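Local coordinates for protein Cyp101j2 (Sphingobium yanoikuyae, PDB 5KYO) that probably hydroxylates 1,8-cineole as a haem-containing cytochrome P450 monooxygenase, at residues R101-V107 / S319-L324; R119-L123 / N262-Q266; P132-L136 / E249-L255; L202-Y206 / V218-F222. All blocks are in the same frame, centred on the assembly; numbering follows the deposited sequence.

Contact 1: R101-V107 / S319-L324; sequences RFSNHTV and SAREVL. With HEM (protoporphyrin IX containing Fe), chain G.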
# COMPACT_ATOMS: atom_id res chain seq x y z
N ARG A 101 -10.89 -13.14 -15.77
CA ARG A 101 -9.92 -12.99 -16.85
C ARG A 101 -8.52 -12.65 -16.34
O ARG A 101 -7.52 -13.08 -16.93
CB ARG A 101 -10.39 -11.90 -17.83
CG ARG A 101 -11.78 -12.16 -18.41
CD ARG A 101 -12.10 -11.19 -19.55
NE ARG A 101 -12.43 -9.85 -19.08
CZ ARG A 101 -12.52 -8.79 -19.87
NH1 ARG A 101 -12.29 -8.91 -21.18
NH2 ARG A 101 -12.83 -7.59 -19.37
N PHE A 102 -8.43 -11.90 -15.25
CA PHE A 102 -7.15 -11.46 -14.72
C PHE A 102 -6.98 -11.93 -13.28
O PHE A 102 -7.74 -11.54 -12.40
CB PHE A 102 -7.04 -9.93 -14.82
CG PHE A 102 -7.26 -9.41 -16.21
CD1 PHE A 102 -6.21 -9.32 -17.11
CD2 PHE A 102 -8.53 -9.03 -16.63
CE1 PHE A 102 -6.42 -8.86 -18.40
CE2 PHE A 102 -8.74 -8.56 -17.92
CZ PHE A 102 -7.68 -8.48 -18.80
N SER A 103 -5.99 -12.80 -13.07
CA SER A 103 -5.87 -13.57 -11.84
C SER A 103 -4.82 -13.02 -10.86
O SER A 103 -3.78 -12.50 -11.28
CB SER A 103 -5.53 -15.02 -12.19
OG SER A 103 -5.18 -15.78 -11.05
N ASN A 104 -5.09 -13.16 -9.57
CA ASN A 104 -4.12 -12.78 -8.53
C ASN A 104 -3.04 -13.86 -8.34
O ASN A 104 -2.34 -13.87 -7.33
CB ASN A 104 -4.82 -12.51 -7.19
CG ASN A 104 -5.42 -11.11 -7.09
OD1 ASN A 104 -6.33 -10.77 -7.85
ND2 ASN A 104 -4.93 -10.31 -6.14
N HIS A 105 -2.91 -14.76 -9.31
CA HIS A 105 -1.95 -15.86 -9.19
C HIS A 105 -0.52 -15.34 -9.20
O HIS A 105 0.33 -15.83 -8.45
CB HIS A 105 -2.16 -16.90 -10.30
CG HIS A 105 -1.28 -18.10 -10.18
ND1 HIS A 105 -0.25 -18.35 -11.06
CD2 HIS A 105 -1.26 -19.11 -9.27
CE1 HIS A 105 0.36 -19.47 -10.71
NE2 HIS A 105 -0.22 -19.94 -9.62
N THR A 106 -0.26 -14.31 -10.02
CA THR A 106 0.96 -13.52 -9.92
C THR A 106 0.56 -12.05 -9.92
O THR A 106 -0.31 -11.65 -10.68
CB THR A 106 1.95 -13.78 -11.09
OG1 THR A 106 1.36 -13.36 -12.32
CG2 THR A 106 2.29 -15.24 -11.20
N VAL A 107 1.17 -11.27 -9.03
CA VAL A 107 0.83 -9.85 -8.90
C VAL A 107 2.07 -8.98 -8.94
O VAL A 107 1.96 -7.77 -8.83
CB VAL A 107 0.06 -9.52 -7.59
CG1 VAL A 107 -1.29 -10.21 -7.57
CG2 VAL A 107 0.88 -9.86 -6.35
N SER A 319 -0.39 -2.93 -8.47
CA SER A 319 -0.50 -4.38 -8.42
C SER A 319 -0.69 -4.86 -9.86
O SER A 319 -1.00 -4.06 -10.75
CB SER A 319 -1.67 -4.78 -7.51
OG SER A 319 -1.89 -6.17 -7.51
N ALA A 320 -0.46 -6.15 -10.09
CA ALA A 320 -0.58 -6.70 -11.44
C ALA A 320 -1.48 -7.93 -11.41
O ALA A 320 -1.94 -8.32 -10.35
CB ALA A 320 0.78 -7.04 -12.00
N ARG A 321 -1.74 -8.50 -12.59
CA ARG A 321 -2.55 -9.71 -12.71
C ARG A 321 -1.99 -10.64 -13.79
O ARG A 321 -1.36 -10.19 -14.75
CB ARG A 321 -4.01 -9.36 -13.04
CG ARG A 321 -4.76 -8.55 -11.97
CD ARG A 321 -5.19 -9.41 -10.79
NE ARG A 321 -5.94 -8.63 -9.81
CZ ARG A 321 -5.37 -7.87 -8.87
NH1 ARG A 321 -4.04 -7.79 -8.79
NH2 ARG A 321 -6.11 -7.19 -8.02
N GLU A 322 -2.20 -11.94 -13.62
CA GLU A 322 -1.77 -12.92 -14.61
C GLU A 322 -2.92 -13.32 -15.52
O GLU A 322 -4.03 -13.57 -15.08
CB GLU A 322 -1.19 -14.16 -13.93
CG GLU A 322 -0.77 -15.25 -14.90
CD GLU A 322 -0.06 -16.41 -14.22
OE1 GLU A 322 0.08 -16.38 -12.98
OE2 GLU A 322 0.36 -17.34 -14.92
N VAL A 323 -2.63 -13.40 -16.81
CA VAL A 323 -3.61 -13.92 -17.75
C VAL A 323 -3.52 -15.45 -17.75
O VAL A 323 -2.43 -16.01 -17.90
CB VAL A 323 -3.36 -13.36 -19.15
CG1 VAL A 323 -4.31 -13.97 -20.13
CG2 VAL A 323 -3.51 -11.83 -19.13
N LEU A 324 -4.64 -16.12 -17.53
CA LEU A 324 -4.62 -17.57 -17.45
C LEU A 324 -4.95 -18.23 -18.79
O LEU A 324 -4.49 -19.34 -19.07
CB LEU A 324 -5.59 -18.06 -16.36
CG LEU A 324 -5.52 -17.37 -15.00
CD1 LEU A 324 -6.41 -18.11 -14.01
CD2 LEU A 324 -4.09 -17.28 -14.49
CHA HEM G . -4.65 -5.25 -0.22
CHB HEM G . -3.34 -0.58 -0.54
CHC HEM G . -2.89 -0.41 4.33
CHD HEM G . -3.26 -5.22 4.49
C1A HEM G . -4.41 -4.00 -0.75
C2A HEM G . -4.58 -3.59 -2.13
C3A HEM G . -4.20 -2.30 -2.22
C4A HEM G . -3.79 -1.84 -0.90
CMA HEM G . -4.23 -1.42 -3.50
CAA HEM G . -5.11 -4.44 -3.33
CBA HEM G . -4.03 -5.33 -3.93
CGA HEM G . -4.56 -6.05 -5.15
O1A HEM G . -4.94 -5.38 -6.14
O2A HEM G . -4.59 -7.31 -5.14
C1B HEM G . -3.16 -0.12 0.76
C2B HEM G . -2.92 1.26 1.17
C3B HEM G . -2.79 1.30 2.51
C4B HEM G . -2.94 -0.05 3.00
CMB HEM G . -2.83 2.48 0.21
CAB HEM G . -2.53 2.49 3.47
CBB HEM G . -2.50 3.79 3.13
C1C HEM G . -2.98 -1.70 4.80
C2C HEM G . -2.98 -2.10 6.19
C3C HEM G . -3.07 -3.43 6.23
C4C HEM G . -3.15 -3.91 4.87
CMC HEM G . -2.85 -1.09 7.36
CAC HEM G . -3.11 -4.40 7.43
CBC HEM G . -3.22 -4.05 8.71
C1D HEM G . -3.62 -5.69 3.25
C2D HEM G . -3.79 -7.09 2.88
C3D HEM G . -4.23 -7.07 1.44
C4D HEM G . -4.29 -5.68 1.04
CMD HEM G . -3.60 -8.39 3.71
CAD HEM G . -4.53 -8.31 0.58
CBD HEM G . -6.04 -8.50 0.39
CGD HEM G . -6.27 -9.73 -0.47
O1D HEM G . -7.09 -10.61 -0.10
O2D HEM G . -5.59 -9.83 -1.52
NA HEM G . -3.93 -2.91 -0.03
NB HEM G . -3.16 -0.88 1.91
NC HEM G . -3.11 -2.82 4.02
ND HEM G . -3.92 -4.91 2.14
FE HEM G . -3.70 -2.85 2.02
O HOH W 1 -7.20 -15.66 -17.95
O HOH W 2 -8.40 -9.17 -11.05
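Ser-103 and Glu-322 form an antiparallel hydrogen-bonded pair that adds the short edge strand 102-103 to strand 318-323 in the mixed sheet of the P450 fold; the bond from Ser-103 N to Glu-322 O measures 2.9 Å. The neighbouring Arg-321 sends its side chain toward the haem. Its CB rests on Phe-102 CB at 3.6 Å, and the chain then bends at CG (chi2 -77°), bringing CD past Ser-103 O. NE donates to a water that also bonds Phe-102 O. Over one guanidinium face lies the Asn-104 amide, inclined to it by 48°, with ND2 above the centre and OD1 2.9 Å from NE, too poorly angled for a hydrogen bond. In the guanidinium plane, NH1 turns back to Ser-319 OG and to Ala-320 O, the latter at 2.7 Å. Arg-321 NH2 reaches haem O1A in a nearly straight bond of 2.9 Å and also serves Met-96 O. Asn-104 ND2 holds the other oxygen of that propionate, O2A, so both segments grip one carboxylate. Glu-322 OE2 is salt-bridged to Lys-111, while OE1, lying in the plane of the His-105 ring, accepts from ND1 at 2.8 Å; ND1 comes from the syn side but is tilted out of the carboxylate plane.

Contact 2: R119-L123 / N262-Q266; sequences RLIPL and NICIQ. With HEM (protoporphyrin IX containing Fe), chain G.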
# COMPACT_ATOMS: atom_id res chain seq x y z
N ARG A 119 4.46 -15.40 -4.34
CA ARG A 119 3.13 -16.02 -4.42
C ARG A 119 2.82 -16.84 -3.16
O ARG A 119 3.53 -17.80 -2.86
CB ARG A 119 3.04 -16.92 -5.65
CG ARG A 119 1.67 -17.54 -5.86
CD ARG A 119 1.64 -18.43 -7.12
NE ARG A 119 2.24 -17.77 -8.28
CZ ARG A 119 3.28 -18.26 -8.96
NH1 ARG A 119 3.81 -19.42 -8.60
NH2 ARG A 119 3.77 -17.61 -10.00
N LEU A 120 1.77 -16.45 -2.45
CA LEU A 120 1.43 -17.08 -1.18
C LEU A 120 -0.08 -17.05 -0.94
O LEU A 120 -0.69 -15.99 -0.93
CB LEU A 120 2.16 -16.37 -0.03
CG LEU A 120 2.32 -17.07 1.31
CD1 LEU A 120 3.18 -18.31 1.16
CD2 LEU A 120 2.94 -16.12 2.33
N ILE A 121 -0.69 -18.22 -0.79
CA ILE A 121 -2.13 -18.27 -0.51
C ILE A 121 -2.37 -17.64 0.87
O ILE A 121 -1.50 -17.72 1.74
CB ILE A 121 -2.69 -19.71 -0.56
CG1 ILE A 121 -2.38 -20.48 0.73
CG2 ILE A 121 -2.13 -20.44 -1.76
CD1 ILE A 121 -2.96 -21.85 0.73
N PRO A 122 -3.52 -16.98 1.07
CA PRO A 122 -4.68 -16.81 0.17
C PRO A 122 -4.67 -15.58 -0.75
O PRO A 122 -5.62 -15.40 -1.50
CB PRO A 122 -5.84 -16.69 1.14
CG PRO A 122 -5.23 -15.91 2.30
CD PRO A 122 -3.80 -16.43 2.41
N LEU A 123 -3.66 -14.74 -0.67
CA LEU A 123 -3.66 -13.52 -1.49
C LEU A 123 -3.54 -13.86 -2.98
O LEU A 123 -3.98 -13.10 -3.84
CB LEU A 123 -2.54 -12.58 -1.06
CG LEU A 123 -2.89 -11.55 0.02
CD1 LEU A 123 -3.60 -12.21 1.20
CD2 LEU A 123 -1.65 -10.78 0.47
N ASN A 262 0.74 -17.49 7.08
CA ASN A 262 0.72 -16.76 5.82
C ASN A 262 -0.03 -15.45 5.99
O ASN A 262 0.44 -14.40 5.56
CB ASN A 262 0.09 -17.61 4.71
CG ASN A 262 1.04 -18.67 4.18
OD1 ASN A 262 2.14 -18.85 4.70
ND2 ASN A 262 0.63 -19.38 3.13
N ILE A 263 -1.17 -15.51 6.66
CA ILE A 263 -2.00 -14.33 6.85
C ILE A 263 -1.32 -13.29 7.75
O ILE A 263 -1.33 -12.09 7.42
CB ILE A 263 -3.37 -14.69 7.44
CG1 ILE A 263 -4.18 -15.51 6.43
CG2 ILE A 263 -4.14 -13.44 7.82
CD1 ILE A 263 -5.52 -15.97 6.96
N CYS A 264 -0.75 -13.73 8.87
CA CYS A 264 0.04 -12.84 9.73
C CYS A 264 1.12 -12.06 8.97
O CYS A 264 1.24 -10.84 9.15
CB CYS A 264 0.71 -13.62 10.86
SG CYS A 264 -0.44 -14.11 12.17
N ILE A 265 1.90 -12.76 8.14
CA ILE A 265 2.96 -12.13 7.34
C ILE A 265 2.37 -11.12 6.36
O ILE A 265 2.86 -9.98 6.20
CB ILE A 265 3.79 -13.17 6.53
CG1 ILE A 265 4.55 -14.12 7.46
CG2 ILE A 265 4.74 -12.45 5.53
CD1 ILE A 265 5.12 -15.41 6.77
N GLN A 266 1.33 -11.56 5.66
CA GLN A 266 0.70 -10.72 4.66
C GLN A 266 0.07 -9.48 5.29
O GLN A 266 0.12 -8.40 4.71
CB GLN A 266 -0.35 -11.53 3.88
CG GLN A 266 0.26 -12.65 3.03
CD GLN A 266 -0.74 -13.74 2.68
OE1 GLN A 266 -1.69 -13.99 3.42
NE2 GLN A 266 -0.52 -14.41 1.56
CHA HEM G . -4.65 -5.25 -0.22
CHB HEM G . -3.34 -0.58 -0.54
CHC HEM G . -2.89 -0.41 4.33
CHD HEM G . -3.26 -5.22 4.49
C1A HEM G . -4.41 -4.00 -0.75
C2A HEM G . -4.58 -3.59 -2.13
C3A HEM G . -4.20 -2.30 -2.22
C4A HEM G . -3.79 -1.84 -0.90
CMA HEM G . -4.23 -1.42 -3.50
CAA HEM G . -5.11 -4.44 -3.33
CBA HEM G . -4.03 -5.33 -3.93
CGA HEM G . -4.56 -6.05 -5.15
O1A HEM G . -4.94 -5.38 -6.14
O2A HEM G . -4.59 -7.31 -5.14
C1B HEM G . -3.16 -0.12 0.76
C2B HEM G . -2.92 1.26 1.17
C3B HEM G . -2.79 1.30 2.51
C4B HEM G . -2.94 -0.05 3.00
CMB HEM G . -2.83 2.48 0.21
CAB HEM G . -2.53 2.49 3.47
CBB HEM G . -2.50 3.79 3.13
C1C HEM G . -2.98 -1.70 4.80
C2C HEM G . -2.98 -2.10 6.19
C3C HEM G . -3.07 -3.43 6.23
C4C HEM G . -3.15 -3.91 4.87
CMC HEM G . -2.85 -1.09 7.36
CAC HEM G . -3.11 -4.40 7.43
CBC HEM G . -3.22 -4.05 8.71
C1D HEM G . -3.62 -5.69 3.25
C2D HEM G . -3.79 -7.09 2.88
C3D HEM G . -4.23 -7.07 1.44
C4D HEM G . -4.29 -5.68 1.04
CMD HEM G . -3.60 -8.39 3.71
CAD HEM G . -4.53 -8.31 0.58
CBD HEM G . -6.04 -8.50 0.39
CGD HEM G . -6.27 -9.73 -0.47
O1D HEM G . -7.09 -10.61 -0.10
O2D HEM G . -5.59 -9.83 -1.52
NA HEM G . -3.93 -2.91 -0.03
NB HEM G . -3.16 -0.88 1.91
NC HEM G . -3.11 -2.82 4.02
ND HEM G . -3.92 -4.91 2.14
FE HEM G . -3.70 -2.85 2.02
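Asn-262 and Gln-266, one turn apart on helix 257-270, both direct amide nitrogens at the carbonyl of Ile-121. The Asn-262 bond is the firmer: ND2 lies 3.0 Å from Ile-121 O, with 144° at the hydrogen and the donor tilted from the carbonyl plane. Gln-266 NE2 gives the same oxygen a weak second bond of 3.5 Å. Leu-120 O stands 3.0 Å from Gln-266 NE2 and accepts a weak turn bond from Leu-123 N. Asn-262 OD1 is supplied by Arg-223 NH2 on helix 215-235, which fixes the way round of its amide. Gln-266 OE1 meets carbon across the contact, with Pro-122 CD at 3.4 Å and Leu-123 CD1 equally near. Its approach to Asn-262 O pairs two acceptors and can carry no bond. Carbon contacts close the rest: Leu-120 lays CG against the Asn-262 amide, and Pro-122, which follows a cis peptide bond, brings CD to 4.1 Å from Ile-263 CG1. Leu-123 CG then comes 3.6 Å from haem propionate O2D. Such docking of the loop between the B' and C helices onto helix I, at the rim of the haem pocket, fits the cytochrome P450 fold.

Contact 3: P132-L136 / E249-L255; sequences PFRSL and EVGGRPL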
# COMPACT_ATOMS: atom_id res chain seq x y z
N PRO A 132 -13.82 -17.15 1.31
CA PRO A 132 -13.89 -17.26 2.77
C PRO A 132 -12.74 -16.55 3.46
O PRO A 132 -12.91 -16.06 4.57
CB PRO A 132 -13.80 -18.76 3.03
CG PRO A 132 -13.88 -19.42 1.66
CD PRO A 132 -13.40 -18.42 0.69
N PHE A 133 -11.59 -16.48 2.80
CA PHE A 133 -10.44 -15.81 3.37
C PHE A 133 -10.63 -14.30 3.40
O PHE A 133 -10.30 -13.65 4.40
CB PHE A 133 -9.17 -16.18 2.61
CG PHE A 133 -8.75 -17.60 2.83
CD1 PHE A 133 -7.96 -17.93 3.92
CD2 PHE A 133 -9.17 -18.60 1.97
CE1 PHE A 133 -7.57 -19.24 4.13
CE2 PHE A 133 -8.79 -19.91 2.18
CZ PHE A 133 -7.99 -20.23 3.26
N ARG A 134 -11.19 -13.76 2.32
CA ARG A 134 -11.56 -12.35 2.25
C ARG A 134 -12.49 -11.96 3.39
O ARG A 134 -12.34 -10.90 4.00
CB ARG A 134 -12.22 -12.05 0.90
CG ARG A 134 -12.72 -10.62 0.75
CD ARG A 134 -13.67 -10.49 -0.44
NE ARG A 134 -13.63 -9.15 -1.03
CZ ARG A 134 -14.54 -8.21 -0.79
NH1 ARG A 134 -15.56 -8.46 0.01
NH2 ARG A 134 -14.42 -7.02 -1.37
N SER A 135 -13.47 -12.81 3.67
CA SER A 135 -14.37 -12.56 4.80
C SER A 135 -13.60 -12.48 6.11
O SER A 135 -13.82 -11.57 6.91
CB SER A 135 -15.44 -13.66 4.89
OG SER A 135 -16.28 -13.64 3.74
N LEU A 136 -12.69 -13.42 6.31
CA LEU A 136 -11.90 -13.51 7.53
C LEU A 136 -11.01 -12.30 7.71
O LEU A 136 -10.91 -11.75 8.81
CB LEU A 136 -11.04 -14.77 7.50
CG LEU A 136 -10.56 -15.33 8.83
CD1 LEU A 136 -11.70 -16.03 9.57
CD2 LEU A 136 -9.40 -16.28 8.59
N GLU A 249 -13.49 -20.22 10.95
CA GLU A 249 -13.45 -21.27 9.93
C GLU A 249 -13.42 -20.59 8.56
O GLU A 249 -13.71 -19.40 8.46
CB GLU A 249 -14.64 -22.21 10.05
CG GLU A 249 -14.74 -22.92 11.38
CD GLU A 249 -15.60 -24.17 11.32
OE1 GLU A 249 -16.71 -24.10 10.74
OE2 GLU A 249 -15.17 -25.21 11.84
N VAL A 250 -13.08 -21.34 7.52
CA VAL A 250 -13.21 -20.82 6.17
C VAL A 250 -14.06 -21.75 5.29
O VAL A 250 -15.08 -21.33 4.74
CB VAL A 250 -11.84 -20.57 5.51
CG1 VAL A 250 -11.27 -19.24 5.97
CG2 VAL A 250 -10.86 -21.71 5.82
N GLY A 251 -13.66 -23.01 5.18
CA GLY A 251 -14.44 -23.98 4.45
C GLY A 251 -15.34 -24.76 5.39
O GLY A 251 -15.83 -25.83 5.06
N GLY A 252 -15.56 -24.20 6.58
CA GLY A 252 -16.25 -24.93 7.63
C GLY A 252 -15.25 -25.78 8.38
O GLY A 252 -15.61 -26.59 9.23
N ARG A 253 -13.98 -25.58 8.04
CA ARG A 253 -12.85 -26.22 8.70
C ARG A 253 -11.96 -25.15 9.32
O ARG A 253 -11.86 -24.03 8.79
CB ARG A 253 -12.04 -27.07 7.72
CG ARG A 253 -11.56 -26.27 6.50
CD ARG A 253 -10.24 -26.80 5.94
NE ARG A 253 -9.74 -25.98 4.82
CZ ARG A 253 -8.87 -24.98 4.94
NH1 ARG A 253 -8.38 -24.66 6.14
NH2 ARG A 253 -8.48 -24.31 3.87
N PRO A 254 -11.30 -25.49 10.43
CA PRO A 254 -10.34 -24.55 11.02
C PRO A 254 -9.21 -24.14 10.06
O PRO A 254 -8.93 -24.83 9.08
CB PRO A 254 -9.77 -25.35 12.20
CG PRO A 254 -10.87 -26.26 12.59
CD PRO A 254 -11.56 -26.64 11.31
N LEU A 255 -8.57 -23.02 10.34
CA LEU A 255 -7.34 -22.68 9.62
C LEU A 255 -6.21 -23.60 10.07
O LEU A 255 -6.14 -23.97 11.24
CB LEU A 255 -6.92 -21.22 9.87
CG LEU A 255 -7.67 -20.05 9.23
CD1 LEU A 255 -7.03 -18.74 9.66
CD2 LEU A 255 -7.67 -20.17 7.74
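The backbones meet at one point, Pro-132 near the start of helix 131-140 and Val-250 in the loop, where the CA atoms are 5.0 Å apart; the loop itself turns back through Gly-251 and Gly-252, the latter at a positive phi of 85°, and is pinned by Val-250 N donating to Arg-253 O at 3.2 Å. Val-250 is the hub of the side-chain contacts. Its CB faces Pro-132 CB at 3.6 Å, and its two methyls lie over the faces of two flat groups. CG1, placed beside the backbone N by a chi1 of -81°, sits over the centre of the Phe-133 ring in a CH-pi contact, 4.1 Å from the centroid and 12° off the normal. CG2 lies over the guanidinium of Arg-253, toward its rim, and also reaches the phenyl ring at CZ. This joins the C helix of the P450 fold to the connection between helix H (241-246) and the first part of helix I (257-270). Arg-253 NH2 also comes near the plane of the Phe-133 ring at its edge, 4.2 Å from CZ, although its main partner is the carboxylate of Glu-259; NH1 turns back to Pro-254 O. Leu-255 divides its methyls between Phe-133 and Leu-136: CD2 approaches Phe-133 CE1 obliquely at 3.7 Å, while CD1 meets Leu-136 CD2 tip to tip at 3.6 Å. Met-245 on helix 241-246 touches both leucines, and Phe-133 packs further on Pro-122 and Leu-125.

Contact 4: L202-Y206 / V218-F222; sequences LADQY and VTKQF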
# COMPACT_ATOMS: atom_id res chain seq x y z
N LEU A 202 12.81 -8.84 10.13
CA LEU A 202 12.21 -9.84 9.24
C LEU A 202 11.33 -9.21 8.16
O LEU A 202 11.44 -9.56 6.98
CB LEU A 202 11.39 -10.85 10.04
CG LEU A 202 12.23 -11.67 11.01
CD1 LEU A 202 11.31 -12.54 11.81
CD2 LEU A 202 13.24 -12.51 10.25
N ALA A 203 10.49 -8.27 8.56
CA ALA A 203 9.64 -7.60 7.59
C ALA A 203 10.45 -6.79 6.55
O ALA A 203 10.09 -6.74 5.37
CB ALA A 203 8.64 -6.69 8.30
N ASP A 204 11.54 -6.18 6.98
CA ASP A 204 12.40 -5.41 6.07
C ASP A 204 13.06 -6.35 5.06
O ASP A 204 13.03 -6.11 3.86
CB ASP A 204 13.45 -4.63 6.85
N GLN A 205 13.64 -7.44 5.55
CA GLN A 205 14.33 -8.37 4.67
C GLN A 205 13.37 -9.19 3.82
O GLN A 205 13.77 -9.77 2.80
CB GLN A 205 15.23 -9.30 5.48
CG GLN A 205 16.37 -8.57 6.18
CD GLN A 205 17.21 -7.74 5.22
OE1 GLN A 205 17.61 -6.61 5.54
NE2 GLN A 205 17.48 -8.29 4.04
N TYR A 206 12.10 -9.23 4.21
CA TYR A 206 11.12 -9.97 3.42
C TYR A 206 10.71 -9.14 2.23
O TYR A 206 10.47 -9.66 1.15
CB TYR A 206 9.89 -10.34 4.26
CG TYR A 206 8.88 -11.22 3.55
CD1 TYR A 206 8.99 -12.61 3.59
CD2 TYR A 206 7.81 -10.67 2.85
CE1 TYR A 206 8.08 -13.40 2.96
CE2 TYR A 206 6.88 -11.48 2.21
CZ TYR A 206 7.03 -12.85 2.27
OH TYR A 206 6.14 -13.70 1.65
N VAL A 218 13.94 -16.20 5.18
CA VAL A 218 13.21 -15.21 5.97
C VAL A 218 11.82 -15.75 6.30
O VAL A 218 11.32 -15.58 7.40
CB VAL A 218 13.10 -13.87 5.24
CG1 VAL A 218 12.21 -12.92 6.02
CG2 VAL A 218 14.49 -13.26 5.02
N THR A 219 11.21 -16.41 5.33
CA THR A 219 9.88 -16.96 5.53
C THR A 219 9.91 -18.04 6.59
O THR A 219 9.02 -18.10 7.44
CB THR A 219 9.33 -17.52 4.23
OG1 THR A 219 9.34 -16.49 3.24
CG2 THR A 219 7.90 -18.01 4.44
N LYS A 220 10.96 -18.87 6.56
CA LYS A 220 11.15 -19.89 7.58
C LYS A 220 11.32 -19.25 8.96
O LYS A 220 10.80 -19.75 9.96
CB LYS A 220 12.35 -20.78 7.27
CG LYS A 220 12.60 -21.87 8.33
CD LYS A 220 13.88 -22.65 8.04
CE LYS A 220 14.97 -22.35 9.07
NZ LYS A 220 15.35 -20.90 9.10
N GLN A 221 12.05 -18.13 9.01
CA GLN A 221 12.25 -17.42 10.27
C GLN A 221 10.93 -16.82 10.79
O GLN A 221 10.67 -16.82 12.01
CB GLN A 221 13.31 -16.31 10.12
CG GLN A 221 14.76 -16.82 10.06
CD GLN A 221 15.78 -15.69 10.14
OE1 GLN A 221 15.58 -14.69 10.82
NE2 GLN A 221 16.89 -15.86 9.43
N PHE A 222 10.11 -16.30 9.87
CA PHE A 222 8.76 -15.87 10.20
C PHE A 222 7.94 -16.99 10.84
O PHE A 222 7.30 -16.80 11.87
CB PHE A 222 8.02 -15.36 8.95
CG PHE A 222 8.07 -13.86 8.77
CD1 PHE A 222 7.87 -13.00 9.84
CD2 PHE A 222 8.30 -13.32 7.52
CE1 PHE A 222 7.90 -11.63 9.68
CE2 PHE A 222 8.35 -11.93 7.36
CZ PHE A 222 8.15 -11.10 8.43
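Phe-222 pushes its ring between Leu-202 and Tyr-206 where helices 196-206 and 215-235 run roughly antiparallel, their local axes 9.9 Å apart at closest. Its chi1 of -96° is well off a staggered position, and this twist turns the ring into the gap. Leu-202 CB lies over one face, 3.9 Å from the ring centroid in a CH-pi contact. Tyr-206 extends its CG anti to the backbone N (chi1 -175°), which swings its ring across toward the other helix. There the edge of Phe-222 points at the face of Tyr-206 in an offset edge-to-face pair, centroids 5.7 Å apart and planes at 67°. Thr-219 OG1, weakly bonded to Leu-215 O, lies in the plane of the tyrosine ring 3.3 Å from Tyr-206 CE1. Val-218 splits its methyls: CG1 reaches Leu-202 O at 3.6 Å and also Tyr-206 CB, while CG2 meets Gln-205 CB. Leu-202 CD2 comes to 3.2 Å from Gln-221 OE1. This is the F-G helix pair of the P450 fold, and it lies on helix 257-270: Phe-222 touches Ile-265 and Leu-268, Tyr-206 touches Val-269, and the ring of Tyr-118 makes an edge-to-face pair with that of Tyr-206.

In the fold
From the N terminus, 101-107 opens the outermost loop, which closes only at 319-324. Inside it, 119-123 waits for 262-266, 132-136 for 249-255, and 202-206 for 218-222, so all four loops nest, 4 within 3 within 2 within 1, and none cross. Contact 1 ties the edge of the mixed sheet to the haem; contact 2, which also touches the haem, seats the loop after helix 111-118 on helix 257-270. Arg-119 joins these two by a probable hydrogen bond to His-105 O. Contact 2 is the hub: Pro-122 packs on Phe-133 of contact 3, and Ile-265 on Phe-222 of contact 4. Contacts 3 and 4 lie apart, nearest atoms about 15 Å.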